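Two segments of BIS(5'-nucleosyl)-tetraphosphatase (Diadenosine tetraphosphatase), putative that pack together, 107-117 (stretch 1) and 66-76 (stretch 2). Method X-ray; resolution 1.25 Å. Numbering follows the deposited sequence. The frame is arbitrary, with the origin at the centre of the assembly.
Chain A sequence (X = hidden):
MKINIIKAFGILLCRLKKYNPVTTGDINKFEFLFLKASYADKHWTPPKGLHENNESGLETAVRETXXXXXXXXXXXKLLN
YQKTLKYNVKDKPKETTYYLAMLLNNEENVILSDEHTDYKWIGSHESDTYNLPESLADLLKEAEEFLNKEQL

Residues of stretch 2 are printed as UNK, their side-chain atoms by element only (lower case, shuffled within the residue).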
ATOM      1  N   GLU A 107     -10.805  11.627   4.028  1.00 14.40           N
ATOM      2  CA  GLU A 107     -11.870  10.948   4.743  1.00 15.60           C
ATOM      3  C   GLU A 107     -12.711  10.016   3.872  1.00 16.65           C
ATOM      4  O   GLU A 107     -13.794   9.619   4.270  1.00 17.15           O
ATOM      5  CB  GLU A 107     -12.758  11.994   5.426  1.00 18.15           C
ATOM      6  CG  GLU A 107     -11.940  12.929   6.315  1.00 24.52           C
ATOM      7  CD  GLU A 107     -12.774  13.926   7.081  1.00 33.77           C
ATOM      8  OE1 GLU A 107     -13.553  13.499   7.954  1.00 38.03           O
ATOM      9  OE2 GLU A 107     -12.639  15.138   6.822  1.00 37.48           O
ATOM     10  N   GLU A 108     -12.200   9.647   2.703  1.00 15.65           N
ATOM     11  CA  GLU A 108     -12.879   8.663   1.862  1.00 16.01           C
ATOM     12  C   GLU A 108     -13.216   7.404   2.659  1.00 16.11           C
ATOM     13  O   GLU A 108     -12.404   6.928   3.449  1.00 18.36           O
ATOM     14  CB  GLU A 108     -12.013   8.279   0.666  1.00 19.28           C
ATOM     15  CG  GLU A 108     -12.172   9.153  -0.552  1.00 23.38           C
ATOM     16  CD  GLU A 108     -13.622   9.300  -0.986  1.00 24.48           C
ATOM     17  OE1 GLU A 108     -14.193   8.364  -1.582  1.00 25.62           O
ATOM     18  OE2 GLU A 108     -14.196  10.365  -0.719  1.00 24.69           O
ATOM     19  N   ASN A 109     -14.415   6.868   2.448  1.00 15.69           N
ATOM     20  CA  ASN A 109     -14.870   5.683   3.169  1.00 15.47           C
ATOM     21  C   ASN A 109     -14.185   4.411   2.668  1.00 16.21           C
ATOM     22  O   ASN A 109     -14.417   3.979   1.543  1.00 23.08           O
ATOM     23  CB  ASN A 109     -16.387   5.553   3.028  1.00 16.67           C
ATOM     24  CG  ASN A 109     -16.965   4.385   3.823  1.00 15.94           C
ATOM     25  OD1 ASN A 109     -16.452   4.009   4.879  1.00 16.62           O
ATOM     26  ND2 ASN A 109     -18.056   3.819   3.322  1.00 17.41           N
ATOM     27  N   VAL A 110     -13.351   3.808   3.504  1.00 14.00           N
ATOM     28  CA  VAL A 110     -12.692   2.553   3.157  1.00 13.80           C
ATOM     29  C   VAL A 110     -13.654   1.387   3.360  1.00 13.69           C
ATOM     30  O   VAL A 110     -14.203   1.212   4.440  1.00 14.84           O
ATOM     31  CB  VAL A 110     -11.420   2.331   4.001  1.00 15.14           C
ATOM     32  CG1 VAL A 110     -10.809   0.969   3.716  1.00 15.64           C
ATOM     33  CG2 VAL A 110     -10.414   3.447   3.746  1.00 16.19           C
ATOM     34  N   ILE A 111     -13.854   0.602   2.313  1.00 13.60           N
ATOM     35  CA  ILE A 111     -14.751  -0.542   2.331  1.00 13.71           C
ATOM     36  C   ILE A 111     -13.938  -1.801   2.122  1.00 14.05           C
ATOM     37  O   ILE A 111     -13.420  -2.029   1.033  1.00 15.07           O
ATOM     38  CB  ILE A 111     -15.820  -0.433   1.232  1.00 14.31           C
ATOM     39  CG1 ILE A 111     -16.615   0.865   1.400  1.00 17.83           C
ATOM     40  CG2 ILE A 111     -16.734  -1.650   1.252  1.00 16.31           C
ATOM     41  CD1 ILE A 111     -17.535   1.173   0.241  1.00 21.43           C
ATOM     42  N   LEU A 112     -13.809  -2.614   3.164  1.00 13.92           N
ATOM     43  CA  LEU A 112     -12.954  -3.792   3.073  1.00 14.44           C
ATOM     44  C   LEU A 112     -13.632  -4.953   2.363  1.00 15.04           C
ATOM     45  O   LEU A 112     -14.853  -5.063   2.361  1.00 16.90           O
ATOM     46  CB  LEU A 112     -12.508  -4.226   4.464  1.00 15.64           C
ATOM     47  CG  LEU A 112     -11.626  -3.225   5.214  1.00 15.71           C
ATOM     48  CD1 LEU A 112     -11.307  -3.747   6.600  1.00 17.95           C
ATOM     49  CD2 LEU A 112     -10.335  -2.925   4.438  1.00 15.97           C
ATOM     50  N   SER A 113     -12.824  -5.820   1.768  1.00 16.40           N
ATOM     51  CA  SER A 113     -13.304  -7.077   1.196  1.00 18.05           C
ATOM     52  C   SER A 113     -13.032  -8.200   2.186  1.00 18.97           C
ATOM     53  O   SER A 113     -12.495  -7.954   3.265  1.00 19.00           O
ATOM     54  CB  SER A 113     -12.619  -7.363  -0.137  1.00 19.43           C
ATOM     55  OG  SER A 113     -11.265  -7.720   0.072  1.00 18.93           O
ATOM     56  N   ASP A 114     -13.364  -9.435   1.820  1.00 20.24           N
ATOM     57  CA  ASP A 114     -13.122 -10.546   2.741  1.00 22.21           C
ATOM     58  C   ASP A 114     -11.630 -10.806   2.971  1.00 21.54           C
ATOM     59  O   ASP A 114     -11.261 -11.536   3.891  1.00 22.40           O
ATOM     60  CB  ASP A 114     -13.815 -11.829   2.256  1.00 28.90           C
ATOM     61  CG  ASP A 114     -13.439 -12.220   0.832  1.00 36.17           C
ATOM     62  OD1 ASP A 114     -12.502 -11.632   0.258  1.00 40.02           O
ATOM     63  OD2 ASP A 114     -14.094 -13.137   0.285  1.00 40.66           O
ATOM     64  N   GLU A 115     -10.779 -10.191   2.154  1.00 19.07           N
ATOM     65  CA  GLU A 115      -9.338 -10.379   2.264  1.00 19.67           C
ATOM     66  C   GLU A 115      -8.741  -9.725   3.511  1.00 18.92           C
ATOM     67  O   GLU A 115      -7.641 -10.087   3.944  1.00 18.78           O
ATOM     68  CB  GLU A 115      -8.649  -9.834   1.012  1.00 22.81           C
ATOM     69  CG  GLU A 115      -7.195 -10.230   0.861  1.00 29.98           C
ATOM     70  CD  GLU A 115      -6.742 -10.176  -0.583  1.00 34.71           C
ATOM     71  OE1 GLU A 115      -7.512  -9.673  -1.425  1.00 35.01           O
ATOM     72  OE2 GLU A 115      -5.613 -10.626  -0.872  1.00 38.17           O
ATOM     73  N   HIS A 116      -9.454  -8.755   4.081  1.00 16.84           N
ATOM     74  CA  HIS A 116      -8.934  -8.007   5.220  1.00 15.88           C
ATOM     75  C   HIS A 116      -9.965  -7.804   6.316  1.00 17.15           C
ATOM     76  O   HIS A 116     -11.154  -7.710   6.045  1.00 18.94           O
ATOM     77  CB  HIS A 116      -8.413  -6.651   4.756  1.00 15.43           C
ATOM     78  CG  HIS A 116      -7.324  -6.753   3.741  1.00 15.65           C
ATOM     79  ND1 HIS A 116      -7.556  -6.622   2.387  1.00 17.44           N
ATOM     80  CD2 HIS A 116      -6.001  -7.004   3.873  1.00 15.59           C
ATOM     81  CE1 HIS A 116      -6.419  -6.770   1.734  1.00 16.58           C
ATOM     82  NE2 HIS A 116      -5.459  -7.008   2.614  1.00 15.92           N
ATOM     83  N   THR A 117      -9.493  -7.702   7.555  1.00 16.96           N
ATOM     84  CA  THR A 117     -10.393  -7.548   8.692  1.00 18.72           C
ATOM     85  C   THR A 117     -10.362  -6.143   9.282  1.00 17.49           C
ATOM     86  O   THR A 117     -11.246  -5.776  10.048  1.00 19.82           O
ATOM     87  CB  THR A 117     -10.056  -8.538   9.814  1.00 21.48           C
ATOM     88  OG1 THR A 117      -8.701  -8.334  10.230  1.00 22.94           O
ATOM     89  CG2 THR A 117     -10.227  -9.969   9.335  1.00 23.45           C
ATOM     90  N   UNK A  66      -9.028  -0.893  -5.747  1.00 13.58           N
ATOM     91  CA  UNK A  66     -10.477  -0.760  -5.804  1.00 13.62           C
ATOM     92  C   UNK A  66     -11.181  -1.959  -5.149  1.00 13.47           C
ATOM     93  O   UNK A  66     -12.119  -1.793  -4.374  1.00 13.79           O
ATOM     94  c   UNK A  66     -12.655  -0.375  -9.009  1.00 18.45           C
ATOM     95  c   UNK A  66     -12.424  -0.533  -7.519  1.00 16.35           C
ATOM     96  c   UNK A  66     -13.083   0.605  -6.752  1.00 17.09           C
ATOM     97  c   UNK A  66     -10.923  -0.595  -7.253  1.00 14.86           C
ATOM     98  N   UNK A  67     -10.726  -3.168  -5.459  1.00 13.87           N
ATOM     99  CA  UNK A  67     -11.313  -4.372  -4.887  1.00 14.48           C
ATOM    100  C   UNK A  67     -11.179  -4.408  -3.373  1.00 13.21           C
ATOM    101  O   UNK A  67     -12.098  -4.826  -2.670  1.00 14.70           O
ATOM    102  c   UNK A  67     -10.663  -5.622  -5.475  1.00 15.05           C
ATOM    103  c   UNK A  67     -10.484  -7.159  -7.479  1.00 19.30           C
ATOM    104  c   UNK A  67     -11.013  -5.852  -6.928  1.00 15.86           C
ATOM    105  o   UNK A  67     -10.253  -8.094  -6.685  1.00 25.14           O
ATOM    106  o   UNK A  67     -10.317  -7.250  -8.715  1.00 17.90           O
ATOM    107  N   UNK A  68     -10.030  -3.973  -2.868  1.00 12.88           N
ATOM    108  CA  UNK A  68      -9.711  -4.164  -1.457  1.00 13.44           C
ATOM    109  C   UNK A  68     -10.132  -3.004  -0.561  1.00 13.11           C
ATOM    110  O   UNK A  68     -10.181  -3.160   0.660  1.00 14.32           O
ATOM    111  c   UNK A  68      -7.843  -5.781  -1.895  1.00 14.68           C
ATOM    112  c   UNK A  68      -6.364  -6.082  -1.875  1.00 17.75           C
ATOM    113  o   UNK A  68      -6.009  -7.194  -2.309  1.00 22.26           O
ATOM    114  c   UNK A  68      -8.214  -4.445  -1.298  1.00 13.61           C
ATOM    115  o   UNK A  68      -5.545  -5.249  -1.428  1.00 17.73           O
ATOM    116  N   UNK A  69     -10.440  -1.849  -1.146  1.00 12.60           N
ATOM    117  CA  UNK A  69     -10.781  -0.670  -0.350  1.00 12.83           C
ATOM    118  C   UNK A  69     -12.020   0.077  -0.835  1.00 12.88           C
ATOM    119  O   UNK A  69     -12.497   0.985  -0.162  1.00 13.63           O
ATOM    120  c   UNK A  69      -9.635   0.366  -0.335  1.00 13.92           C
ATOM    121  c   UNK A  69      -8.308  -0.238   0.070  1.00 14.43           C
ATOM    122  o   UNK A  69      -9.521   0.976  -1.626  1.00 12.88           O
ATOM    123  N   UNK A  70     -12.502  -0.247  -2.031  1.00 13.36           N
ATOM    124  CA  UNK A  70     -13.589   0.500  -2.642  1.00 14.66           C
ATOM    125  C   UNK A  70     -13.171   1.861  -3.185  1.00 14.99           C
ATOM    126  O   UNK A  70     -13.994   2.599  -3.711  1.00 17.85           O
ATOM    127  N   UNK A  71     -11.885   2.194  -3.093  1.00 13.28           N
ATOM    128  CA  UNK A  71     -11.421   3.495  -3.557  1.00 13.51           C
ATOM    129  C   UNK A  71     -10.912   3.387  -4.988  1.00 13.37           C
ATOM    130  O   UNK A  71      -9.960   2.650  -5.258  1.00 14.35           O
ATOM    131  c   UNK A  71     -10.808   4.194  -1.212  1.00 15.82           C
ATOM    132  c   UNK A  71      -9.787   5.364  -3.195  1.00 14.47           C
ATOM    133  c   UNK A  71      -9.722   4.586  -0.227  1.00 18.32           C
ATOM    134  c   UNK A  71     -10.306   4.047  -2.652  1.00 13.76           C
ATOM    135  N   UNK A  72     -11.553   4.112  -5.904  1.00 14.08           N
ATOM    136  CA  UNK A  72     -11.175   4.098  -7.309  1.00 15.22           C
ATOM    137  C   UNK A  72     -10.173   5.198  -7.626  1.00 14.26           C
ATOM    138  O   UNK A  72      -9.965   6.111  -6.827  1.00 14.29           O
ATOM    139  n   UNK A  72     -13.448   3.134 -10.061  1.00 27.12           N
ATOM    140  o   UNK A  72     -11.210   3.147  -9.946  1.00 23.45           O
ATOM    141  c   UNK A  72     -12.414   4.246  -8.193  1.00 18.80           C
ATOM    142  c   UNK A  72     -12.305   3.461  -9.480  1.00 23.44           C
ATOM    143  N   UNK A  73      -9.561   5.125  -8.806  1.00 16.25           N
ATOM    144  CA  UNK A  73      -8.447   6.009  -9.122  1.00 16.65           C
ATOM    145  C   UNK A  73      -8.835   7.474  -9.268  1.00 15.13           C
ATOM    146  O   UNK A  73      -7.975   8.339  -9.176  1.00 16.85           O
ATOM    147  c   UNK A  73      -8.547   5.622 -11.645  1.00 25.80           C
ATOM    148  n   UNK A  73      -7.581   5.188 -15.320  1.00 36.22           N
ATOM    149  c   UNK A  73      -7.731   5.534 -10.385  1.00 21.69           C
ATOM    150  c   UNK A  73      -7.676   5.313 -12.851  1.00 30.13           C
ATOM    151  c   UNK A  73      -8.452   5.449 -14.142  1.00 33.93           C
ATOM    152  N   UNK A  74     -10.117   7.769  -9.459  1.00 15.54           N
ATOM    153  CA  UNK A  74     -10.533   9.168  -9.523  1.00 16.73           C
ATOM    154  C   UNK A  74     -10.381   9.847  -8.160  1.00 15.55           C
ATOM    155  O   UNK A  74     -10.421  11.069  -8.067  1.00 17.17           O
ATOM    156  c   UNK A  74     -12.956   8.641  -9.075  1.00 22.00           C
ATOM    157  c   UNK A  74     -11.975   9.291 -10.015  1.00 19.28           C
ATOM    158  o   UNK A  74     -12.946   7.397  -8.991  1.00 25.41           O
ATOM    159  o   UNK A  74     -13.726   9.367  -8.412  1.00 26.30           O
ATOM    160  N   UNK A  75     -10.192   9.054  -7.107  1.00 13.53           N
ATOM    161  CA  UNK A  75     -10.066   9.594  -5.752  1.00 13.83           C
ATOM    162  C   UNK A  75      -8.644   9.966  -5.372  1.00 12.69           C
ATOM    163  O   UNK A  75      -8.419  10.571  -4.325  1.00 13.35           O
ATOM    164  c   UNK A  75     -12.033   8.177  -4.948  1.00 15.70           C
ATOM    165  c   UNK A  75     -12.953   9.384  -4.933  1.00 17.70           C
ATOM    166  c   UNK A  75     -14.408   8.957  -4.944  1.00 20.32           C
ATOM    167  c   UNK A  75     -10.593   8.587  -4.730  1.00 14.81           C
ATOM    168  n   UNK A  75     -14.761   8.130  -6.127  1.00 22.08           N
ATOM    169  N   UNK A  76      -7.673   9.580  -6.191  1.00 13.10           N
ATOM    170  CA  UNK A  76      -6.288   9.844  -5.820  1.00 13.00           C
ATOM    171  C   UNK A  76      -5.452  10.306  -7.002  1.00 13.56           C
ATOM    172  O   UNK A  76      -5.802  10.081  -8.164  1.00 15.59           O
ATOM    173  c   UNK A  76      -4.971   6.987  -6.949  1.00 13.19           C
ATOM    174  c   UNK A  76      -6.701   5.061  -5.982  1.00 13.58           C
ATOM    175  c   UNK A  76      -5.662   8.617  -5.136  1.00 12.78           C
ATOM    176  c   UNK A  76      -6.623   6.295  -5.374  1.00 13.70           C
ATOM    177  o   UNK A  76      -5.994   3.559  -7.693  1.00 15.31           O
ATOM    178  c   UNK A  76      -5.044   5.753  -7.564  1.00 13.87           C
ATOM    179  c   UNK A  76      -5.765   7.284  -5.849  1.00 12.78           C
ATOM    180  c   UNK A  76      -5.913   4.796  -7.081  1.00 14.09           C
TER
HETATM  181  O   HOH W   1     -14.052  -3.645  -1.070  1.00 21.50           O
HETATM  182  O   HOH W   2      -9.994  -5.767   1.522  1.00 16.55           O
HETATM  183  O   HOH W   3      -3.444  -6.050   0.438  1.00 21.78           O
HETATM  184  O   HOH W   4     -13.902   5.870  -2.544  1.00 25.62           O

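Position 66 carries four carbons, forked at the second, and its side chain is out of reach of stretch 1: this is Leu66, a helical residue that takes no part in the contact. Position 67 has three carbons, the third bearing two oxygens. Its CB points sideways, and its side chain makes no close contact with stretch 1, but its backbone O lies 3.6 Å from Ser113 CB and takes a water that also donates to Ile111 O. It is Glu67.

Position 68 has the same atoms, three carbons and a terminal pair of oxygens, in a buried setting. One oxygen sits 3.6 Å from His116 CE1, the other 3.0 Å from Glu115 OE1. The residue is Glu68. With m and t for its first two chi angles, it extends to the His116 ring, and a water bridges its OE1 to His116 NE2, the latter bond weak. The approach of OE2 to Glu115 OE1 pairs two acceptors of like charge, a cost rather than a bond.

At position 69 one carbon carries an oxygen and a carbon. The CB points away from stretch 1, yet lies 4.3 Å from Val110 CG1. This is Thr69; its OG1 accepts from the backbone N of position 71 at 3.0 Å, bracing the exit from the helix.

Position 70 has no side-chain atoms and a phi of 75°, which by itself favours Gly70. An ideal CB here would stand a tight 3.3 Å from Ile111 CB, so the bare backbone also lets the stretches close up.

Position 71 shows four carbons, forked at the first, with one arm two carbons long; the end carbon of that longer arm lies 4.2 Å from Val110 CG2, an apolar contact alongside the one backbone hydrogen bond. This is Ile71.

Position 72, two carbons ending in one oxygen and one nitrogen, makes no contact; it is Asn72, whose OD1 accepts from the N of position 73 at 2.8 Å. Position 73, four carbons in a row ending in nitrogen, is Lys73, also out of reach. Position 74, two carbons and two oxygens, is Asp74.

Position 75 repeats the four-carbon chain with a nitrogen, its fourth carbon 3.4 Å from Glu108 OE1. As Lys75, it sends NZ to Asp74 OD2 in a 2.8 Å salt bridge. Position 76, a carbon and a six-carbon ring bearing oxygen, is Tyr76, outside the contact.

The rule is economical: one direct hydrogen bond, Ile111 N to Thr69 O at 2.8 Å and nearly straight, marks the register, while waters join neighbouring polar groups and Val110 with Ile71 supplies apolar packing.

Stretch 2 66-76: LEETGINKDKY
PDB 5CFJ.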